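Local coordinates for protein phospholipase C-beta (PLC-beta) (Sepia officinalis, PDB 3QR0) that belongs to the phospholipase C-beta family, multidomain proteins that join a PH domain, EF-hand-like modules, a TIM-barrel-type X/Y core and a C2 domain, at residues A[182-187]-A[664-669]; A[188-193]-A[695-700]. All coordinates share one frame; numbering follows the deposited sequence.

Contact 1: residues A[182-187]-A[664-669]; sequences SKDKDD and DKQISS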
ATOM      1  N   SER A 182      23.304 -11.659  -6.492  1.00 43.05           N
ATOM      2  CA  SER A 182      23.121 -12.111  -7.879  1.00 43.79           C
ATOM      3  C   SER A 182      23.284 -13.618  -8.097  1.00 44.69           C
ATOM      4  O   SER A 182      24.037 -14.288  -7.384  1.00 44.97           O
ATOM      5  CB  SER A 182      24.091 -11.362  -8.802  1.00 44.26           C
ATOM      6  OG  SER A 182      23.758 -11.556 -10.165  1.00 44.74           O
ATOM      7  N   LYS A 183      22.559 -14.127  -9.094  1.00 45.26           N
ATOM      8  CA  LYS A 183      22.704 -15.499  -9.581  1.00 46.33           C
ATOM      9  C   LYS A 183      23.472 -15.538 -10.905  1.00 47.25           C
ATOM     10  O   LYS A 183      23.702 -16.616 -11.456  1.00 48.08           O
ATOM     11  CB  LYS A 183      21.325 -16.137  -9.780  1.00 46.05           C
ATOM     12  CG  LYS A 183      20.486 -16.217  -8.513  1.00 46.40           C
ATOM     13  CD  LYS A 183      19.099 -16.800  -8.787  1.00 47.27           C
ATOM     14  CE  LYS A 183      18.311 -16.985  -7.496  1.00 47.29           C
ATOM     15  NZ  LYS A 183      16.942 -17.528  -7.741  1.00 48.11           N
ATOM     16  N   ASP A 184      23.873 -14.367 -11.404  1.00 47.45           N
ATOM     17  CA  ASP A 184      24.546 -14.251 -12.698  1.00 48.31           C
ATOM     18  C   ASP A 184      26.068 -14.326 -12.549  1.00 49.02           C
ATOM     19  O   ASP A 184      26.640 -13.727 -11.637  1.00 48.59           O
ATOM     20  CB  ASP A 184      24.149 -12.935 -13.370  1.00 48.18           C
ATOM     21  CG  ASP A 184      24.707 -12.802 -14.771  1.00 49.49           C
ATOM     22  OD1 ASP A 184      23.994 -13.170 -15.728  1.00 50.99           O
ATOM     23  OD2 ASP A 184      25.858 -12.339 -14.913  1.00 50.74           O
ATOM     24  N   LYS A 185      26.712 -15.052 -13.463  1.00 49.83           N
ATOM     25  CA  LYS A 185      28.160 -15.288 -13.406  1.00 50.68           C
ATOM     26  C   LYS A 185      28.993 -14.015 -13.589  1.00 50.69           C
ATOM     27  O   LYS A 185      29.989 -13.820 -12.886  1.00 51.03           O
ATOM     28  CB  LYS A 185      28.579 -16.350 -14.436  1.00 51.79           C
ATOM     29  CG  LYS A 185      28.379 -15.952 -15.899  1.00 52.81           C
ATOM     30  CD  LYS A 185      28.591 -17.130 -16.838  1.00 54.64           C
ATOM     31  CE  LYS A 185      28.295 -16.740 -18.281  1.00 55.44           C
ATOM     32  NZ  LYS A 185      28.581 -17.845 -19.234  1.00 56.70           N
ATOM     33  N   ASP A 186      28.586 -13.155 -14.522  1.00 50.30           N
ATOM     34  CA  ASP A 186      29.303 -11.904 -14.777  1.00 50.40           C
ATOM     35  C   ASP A 186      29.186 -10.948 -13.591  1.00 49.32           C
ATOM     36  O   ASP A 186      30.157 -10.288 -13.222  1.00 49.47           O
ATOM     37  CB  ASP A 186      28.785 -11.217 -16.048  1.00 50.60           C
ATOM     38  CG  ASP A 186      29.090 -12.006 -17.315  1.00 52.29           C
ATOM     39  OD1 ASP A 186      30.017 -12.846 -17.304  1.00 53.61           O
ATOM     40  OD2 ASP A 186      28.403 -11.775 -18.335  1.00 53.45           O
ATOM     41  N   ASP A 187      27.998 -10.885 -12.999  1.00 48.03           N
ATOM     42  CA  ASP A 187      27.755 -10.023 -11.841  1.00 47.05           C
ATOM     43  C   ASP A 187      28.487 -10.525 -10.596  1.00 46.64           C
ATOM     44  O   ASP A 187      28.958  -9.729  -9.781  1.00 46.29           O
ATOM     45  CB  ASP A 187      26.254  -9.905 -11.570  1.00 46.20           C
ATOM     46  CG  ASP A 187      25.508  -9.210 -12.699  1.00 46.67           C
ATOM     47  OD1 ASP A 187      26.132  -8.914 -13.745  1.00 48.35           O
ATOM     48  OD2 ASP A 187      24.293  -8.963 -12.543  1.00 46.99           O
ATOM     49  N   ASP A 664      18.438 -10.223  -9.823  1.00 35.70           N
ATOM     50  CA  ASP A 664      19.585 -11.089  -9.528  1.00 37.18           C
ATOM     51  C   ASP A 664      20.178 -11.735 -10.792  1.00 38.18           C
ATOM     52  O   ASP A 664      21.166 -12.471 -10.711  1.00 39.07           O
ATOM     53  CB  ASP A 664      19.215 -12.161  -8.485  1.00 37.46           C
ATOM     54  CG  ASP A 664      17.892 -12.860  -8.782  1.00 38.50           C
ATOM     55  OD1 ASP A 664      17.520 -12.986  -9.968  1.00 40.98           O
ATOM     56  OD2 ASP A 664      17.217 -13.281  -7.816  1.00 41.06           O
ATOM     57  N   LYS A 665      19.574 -11.458 -11.949  1.00 38.34           N
ATOM     58  CA  LYS A 665      20.100 -11.906 -13.243  1.00 39.08           C
ATOM     59  C   LYS A 665      20.221 -10.724 -14.203  1.00 38.82           C
ATOM     60  O   LYS A 665      19.699  -9.642 -13.935  1.00 38.16           O
ATOM     61  CB  LYS A 665      19.217 -13.010 -13.844  1.00 39.46           C
ATOM     62  CG  LYS A 665      17.721 -12.698 -13.875  1.00 40.21           C
ATOM     63  CD  LYS A 665      16.923 -13.818 -14.542  1.00 42.42           C
ATOM     64  CE  LYS A 665      15.436 -13.468 -14.643  1.00 43.08           C
ATOM     65  NZ  LYS A 665      14.736 -14.280 -15.688  1.00 44.62           N
ATOM     66  N   GLN A 666      20.927 -10.931 -15.312  1.00 39.16           N
ATOM     67  CA  GLN A 666      21.119  -9.880 -16.314  1.00 39.15           C
ATOM     68  C   GLN A 666      19.870  -9.727 -17.171  1.00 38.02           C
ATOM     69  O   GLN A 666      19.711 -10.433 -18.169  1.00 39.25           O
ATOM     70  CB  GLN A 666      22.333 -10.171 -17.210  1.00 40.33           C
ATOM     71  CG  GLN A 666      23.661  -9.733 -16.614  1.00 41.70           C
ATOM     72  CD  GLN A 666      24.814  -9.831 -17.596  1.00 44.02           C
ATOM     73  OE1 GLN A 666      24.734 -10.532 -18.607  1.00 46.21           O
ATOM     74  NE2 GLN A 666      25.896  -9.120 -17.303  1.00 45.73           N
ATOM     75  N   ILE A 667      18.999  -8.800 -16.783  1.00 35.81           N
ATOM     76  CA  ILE A 667      17.775  -8.509 -17.532  1.00 34.43           C
ATOM     77  C   ILE A 667      17.936  -7.266 -18.404  1.00 33.67           C
ATOM     78  O   ILE A 667      18.861  -6.472 -18.214  1.00 33.72           O
ATOM     79  CB  ILE A 667      16.556  -8.299 -16.592  1.00 33.46           C
ATOM     80  CG1 ILE A 667      16.782  -7.117 -15.641  1.00 32.92           C
ATOM     81  CG2 ILE A 667      16.277  -9.565 -15.795  1.00 32.88           C
ATOM     82  CD1 ILE A 667      15.506  -6.522 -15.096  1.00 31.98           C
ATOM     83  N   SER A 668      17.035  -7.121 -19.369  1.00 32.68           N
ATOM     84  CA  SER A 668      16.890  -5.887 -20.131  1.00 31.95           C
ATOM     85  C   SER A 668      15.656  -5.176 -19.581  1.00 30.57           C
ATOM     86  O   SER A 668      14.633  -5.818 -19.350  1.00 30.34           O
ATOM     87  CB  SER A 668      16.718  -6.188 -21.617  1.00 32.66           C
ATOM     88  OG  SER A 668      17.833  -6.912 -22.114  1.00 33.13           O
ATOM     89  N   SER A 669      15.751  -3.871 -19.347  1.00 29.36           N
ATOM     90  CA  SER A 669      14.670  -3.139 -18.684  1.00 27.85           C
ATOM     91  C   SER A 669      14.359  -1.793 -19.315  1.00 27.54           C
ATOM     92  O   SER A 669      15.169  -1.227 -20.046  1.00 27.64           O
ATOM     93  CB  SER A 669      15.013  -2.914 -17.212  1.00 27.33           C
ATOM     94  OG  SER A 669      16.066  -1.978 -17.069  1.00 27.00           O
TER
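The backbone carbonyl of Asp664 does most of the polar work here. Its oxygen sits against the turn that leads into helix 185-198 and accepts two good hydrogen bonds. Lys183 N reaches Asp664 O at 2.7 Å, in the carbonyl plane and on a lone pair, while Ser182 OG donates to Asp664 O from above that plane, 2.8 Å away. The hydroxyl is placed by a first torsion of -168°, with OG anti to the backbone N. A third bond, from Asp184 N to the same oxygen, is long and weak.

The start of the helix is closed by Asp184 at the N-cap. With CG anti to its backbone N (chi1 -175°), Asp184 OD2 turns back over the first turn and takes Asp187 N at 3.2 Å on its anti lone pair, plus a weaker bond from Asp186 N.

Gln666 supplies packing beside the helix start. Its extended chain crosses the Asp184 carboxylate obliquely, Gln666 CG lying 3.6 Å from Asp184 OD1 with amide and carboxylate planes 27° apart, and Gln666 NE2 ends 3.6 Å from Asp187 OD1. At the other end of the contact, Asp664 packs against Ser182 and runs side by side with Lys183 in the same direction; Lys183 NZ stays 4.3 Å from Asp664 OD2, too far for a salt bridge.

The EF-hand region thus meets the C2 domain through a main-chain acceptor, with the charged pair adding at most loose attraction. The two backbone N-H groups received by Asp184, together with the helix dipole, would probably favour ionised aspartates at the helix start.

Contact 2: residues A[188-193]-A[695-700]; sequences RARISK and NGMDPY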
ATOM      1  N   ARG A 188      28.581 -11.846 -10.456  1.00 46.45           N
ATOM      2  CA  ARG A 188      29.354 -12.455  -9.375  1.00 46.39           C
ATOM      3  C   ARG A 188      30.839 -12.119  -9.504  1.00 46.64           C
ATOM      4  O   ARG A 188      31.528 -11.947  -8.496  1.00 46.63           O
ATOM      5  CB  ARG A 188      29.146 -13.973  -9.349  1.00 46.77           C
ATOM      6  CG  ARG A 188      27.826 -14.382  -8.729  1.00 46.69           C
ATOM      7  CD  ARG A 188      27.489 -15.832  -9.003  1.00 48.05           C
ATOM      8  NE  ARG A 188      26.480 -16.312  -8.062  1.00 48.74           N
ATOM      9  CZ  ARG A 188      26.734 -16.877  -6.879  1.00 49.52           C
ATOM     10  NH1 ARG A 188      27.983 -17.069  -6.456  1.00 50.26           N
ATOM     11  NH2 ARG A 188      25.724 -17.262  -6.111  1.00 49.16           N
ATOM     12  N   ALA A 189      31.318 -12.017 -10.742  1.00 46.61           N
ATOM     13  CA  ALA A 189      32.690 -11.586 -11.014  1.00 47.02           C
ATOM     14  C   ALA A 189      32.895 -10.124 -10.616  1.00 46.29           C
ATOM     15  O   ALA A 189      33.945  -9.768 -10.073  1.00 46.59           O
ATOM     16  CB  ALA A 189      33.034 -11.790 -12.490  1.00 47.60           C
ATOM     17  N   ARG A 190      31.899  -9.281 -10.893  1.00 45.04           N
ATOM     18  CA  ARG A 190      31.947  -7.871 -10.493  1.00 44.39           C
ATOM     19  C   ARG A 190      32.033  -7.756  -8.974  1.00 43.65           C
ATOM     20  O   ARG A 190      32.837  -6.986  -8.444  1.00 43.57           O
ATOM     21  CB  ARG A 190      30.717  -7.108 -10.993  1.00 43.79           C
ATOM     22  CG  ARG A 190      30.672  -6.893 -12.499  1.00 44.50           C
ATOM     23  CD  ARG A 190      29.451  -6.069 -12.903  1.00 44.06           C
ATOM     24  NE  ARG A 190      29.511  -4.707 -12.372  1.00 43.79           N
ATOM     25  CZ  ARG A 190      28.550  -3.794 -12.500  1.00 42.59           C
ATOM     26  NH1 ARG A 190      27.425  -4.077 -13.147  1.00 42.27           N
ATOM     27  NH2 ARG A 190      28.716  -2.584 -11.974  1.00 42.31           N
ATOM     28  N   ILE A 191      31.209  -8.540  -8.287  1.00 42.77           N
ATOM     29  CA  ILE A 191      31.199  -8.564  -6.830  1.00 42.28           C
ATOM     30  C   ILE A 191      32.573  -8.952  -6.276  1.00 43.02           C
ATOM     31  O   ILE A 191      33.092  -8.281  -5.389  1.00 42.75           O
ATOM     32  CB  ILE A 191      30.094  -9.504  -6.291  1.00 41.61           C
ATOM     33  CG1 ILE A 191      28.715  -8.877  -6.533  1.00 40.50           C
ATOM     34  CG2 ILE A 191      30.297  -9.783  -4.810  1.00 41.12           C
ATOM     35  CD1 ILE A 191      27.566  -9.856  -6.435  1.00 39.85           C
ATOM     36  N   SER A 192      33.169 -10.014  -6.817  1.00 43.91           N
ATOM     37  CA  SER A 192      34.509 -10.444  -6.393  1.00 45.01           C
ATOM     38  C   SER A 192      35.562  -9.348  -6.602  1.00 45.56           C
ATOM     39  O   SER A 192      36.377  -9.085  -5.714  1.00 45.86           O
ATOM     40  CB  SER A 192      34.932 -11.713  -7.141  1.00 45.72           C
ATOM     41  OG  SER A 192      34.116 -12.809  -6.769  1.00 46.11           O
ATOM     42  N   LYS A 193      35.538  -8.723  -7.777  1.00 45.74           N
ATOM     43  CA  LYS A 193      36.457  -7.630  -8.098  1.00 46.38           C
ATOM     44  C   LYS A 193      36.290  -6.459  -7.128  1.00 45.66           C
ATOM     45  O   LYS A 193      37.276  -5.859  -6.698  1.00 45.92           O
ATOM     46  CB  LYS A 193      36.229  -7.146  -9.535  1.00 46.84           C
ATOM     47  CG  LYS A 193      36.604  -8.162 -10.615  1.00 48.43           C
ATOM     48  CD  LYS A 193      38.039  -7.991 -11.104  1.00 50.87           C
ATOM     49  CE  LYS A 193      38.167  -6.829 -12.085  1.00 51.62           C
ATOM     50  NZ  LYS A 193      39.479  -6.834 -12.791  1.00 53.59           N
ATOM     51  N   ASN A 695      21.550  -5.808 -18.109  1.00 33.83           N
ATOM     52  CA  ASN A 695      22.044  -5.173 -16.892  1.00 33.28           C
ATOM     53  C   ASN A 695      20.912  -5.069 -15.882  1.00 32.26           C
ATOM     54  O   ASN A 695      20.021  -4.234 -16.022  1.00 32.11           O
ATOM     55  CB  ASN A 695      22.630  -3.791 -17.203  1.00 33.28           C
ATOM     56  CG  ASN A 695      23.397  -3.191 -16.026  1.00 32.68           C
ATOM     57  OD1 ASN A 695      23.360  -3.707 -14.904  1.00 31.67           O
ATOM     58  ND2 ASN A 695      24.093  -2.085 -16.281  1.00 29.67           N
ATOM     59  N   GLY A 696      20.943  -5.941 -14.880  1.00 32.06           N
ATOM     60  CA  GLY A 696      19.978  -5.912 -13.792  1.00 31.24           C
ATOM     61  C   GLY A 696      20.514  -5.229 -12.547  1.00 31.04           C
ATOM     62  O   GLY A 696      19.785  -5.087 -11.566  1.00 30.45           O
ATOM     63  N   MET A 697      21.778  -4.801 -12.587  1.00 31.42           N
ATOM     64  CA  MET A 697      22.472  -4.295 -11.399  1.00 31.56           C
ATOM     65  C   MET A 697      22.546  -2.769 -11.370  1.00 30.57           C
ATOM     66  O   MET A 697      22.256  -2.155 -10.343  1.00 29.68           O
ATOM     67  CB  MET A 697      23.880  -4.901 -11.314  1.00 32.87           C
ATOM     68  CG  MET A 697      24.656  -4.561 -10.043  1.00 35.11           C
ATOM     69  SD  MET A 697      26.156  -5.564  -9.851  1.00 42.82           S
ATOM     70  CE  MET A 697      25.455  -7.097  -9.236  1.00 40.00           C
ATOM     71  N   ASP A 698      22.937  -2.157 -12.483  1.00 30.36           N
ATOM     72  CA  ASP A 698      23.062  -0.701 -12.534  1.00 29.93           C
ATOM     73  C   ASP A 698      22.825  -0.105 -13.928  1.00 29.98           C
ATOM     74  O   ASP A 698      23.686   0.587 -14.456  1.00 30.51           O
ATOM     75  CB  ASP A 698      24.422  -0.265 -11.959  1.00 30.34           C
ATOM     76  CG  ASP A 698      25.617  -0.829 -12.726  1.00 31.42           C
ATOM     77  OD1 ASP A 698      25.435  -1.637 -13.659  1.00 31.76           O
ATOM     78  OD2 ASP A 698      26.757  -0.451 -12.384  1.00 32.52           O
ATOM     79  N   PRO A 699      21.638  -0.352 -14.515  1.00 29.48           N
ATOM     80  CA  PRO A 699      21.329   0.220 -15.829  1.00 29.76           C
ATOM     81  C   PRO A 699      21.313   1.747 -15.790  1.00 29.95           C
ATOM     82  O   PRO A 699      20.792   2.322 -14.839  1.00 29.53           O
ATOM     83  CB  PRO A 699      19.928  -0.326 -16.133  1.00 29.23           C
ATOM     84  CG  PRO A 699      19.341  -0.652 -14.791  1.00 28.39           C
ATOM     85  CD  PRO A 699      20.504  -1.126 -13.972  1.00 28.68           C
ATOM     86  N   TYR A 700      21.881   2.386 -16.810  1.00 30.88           N
ATOM     87  CA  TYR A 700      21.965   3.849 -16.866  1.00 31.19           C
ATOM     88  C   TYR A 700      21.160   4.370 -18.055  1.00 31.42           C
ATOM     89  O   TYR A 700      21.639   4.380 -19.182  1.00 32.04           O
ATOM     90  CB  TYR A 700      23.439   4.278 -16.936  1.00 32.00           C
ATOM     91  CG  TYR A 700      23.708   5.777 -16.977  1.00 33.21           C
ATOM     92  CD1 TYR A 700      22.974   6.668 -16.201  1.00 33.86           C
ATOM     93  CD2 TYR A 700      24.735   6.296 -17.768  1.00 35.83           C
ATOM     94  CE1 TYR A 700      23.233   8.040 -16.233  1.00 34.43           C
ATOM     95  CE2 TYR A 700      25.004   7.666 -17.804  1.00 36.74           C
ATOM     96  CZ  TYR A 700      24.249   8.529 -17.026  1.00 36.00           C
ATOM     97  OH  TYR A 700      24.497   9.879 -17.050  1.00 37.30           O
TER
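Arg190 reaches out from helix 185-198 and meets Asp698 tip to tip in a two-pronged salt bridge. Arg190 NH2 donates to Asp698 OD2 at 2.9 Å and Arg190 NH1 to Asp698 OD1 at 3.2 Å, both nearly straight. The oxygens lie almost in the guanidinium plane, yet they are approached from above the carboxylate plane, and the two planes stand 40° apart. A bend at chi3 (65°) in the arginine brings its end-on pair of nitrogens to bear.

Each carboxylate oxygen has a second donor. Asp698 OD1 also accepts from Asn695 ND2 at 3.0 Å, and Asp698 OD2 from the backbone N of Glu227; Arg190 NH2 in turn donates to Leu225 O. The other end of the Asn695 amide is just as busy: Asn695 OD1 takes Met697 N, closing an Asx turn, and Asp698 N at 2.9 Å. One asparagine therefore fixes both the loop backbone and the acid that the arginine grips.

Met697 supplies the apolar side. Met697 SD lies 3.8 Å from Arg190 NH1, over one face of the guanidinium but offset toward the rim, while Met697 CE comes up to Ile191 CD1 at 4.5 Å. Leu225 borders both Met697 and Ile191.

With its charge matched and each oxygen accepting two hydrogen bonds, buried Asp698 is most likely ionised, making this a specific polar tie between the EF-hand region and a C2 loop.

Contacts 1 and 2 are successive parts of one interface, their centres about 7 Å apart: helix 185-198 offers its N-terminal turn to 664-669 and its next turns to 695-700. The two C2 loops are joined to each other, Ile667 O lying 2.8 Å from Asn695 N in a probable backbone hydrogen bond, with Ile667 CG1 packed on Gly696 CA. Across the interface, Asp187 CB of contact 1 touches Met697 CE of contact 2 at 3.7 Å. The contact centres lie about 28 and 30 Å from the centre of the chain, on the same side of it. The calcium ion, bound by Asn339, Glu368, Asp370 and Glu417, belongs to the X domain, and neither contact contributes a ligand to it.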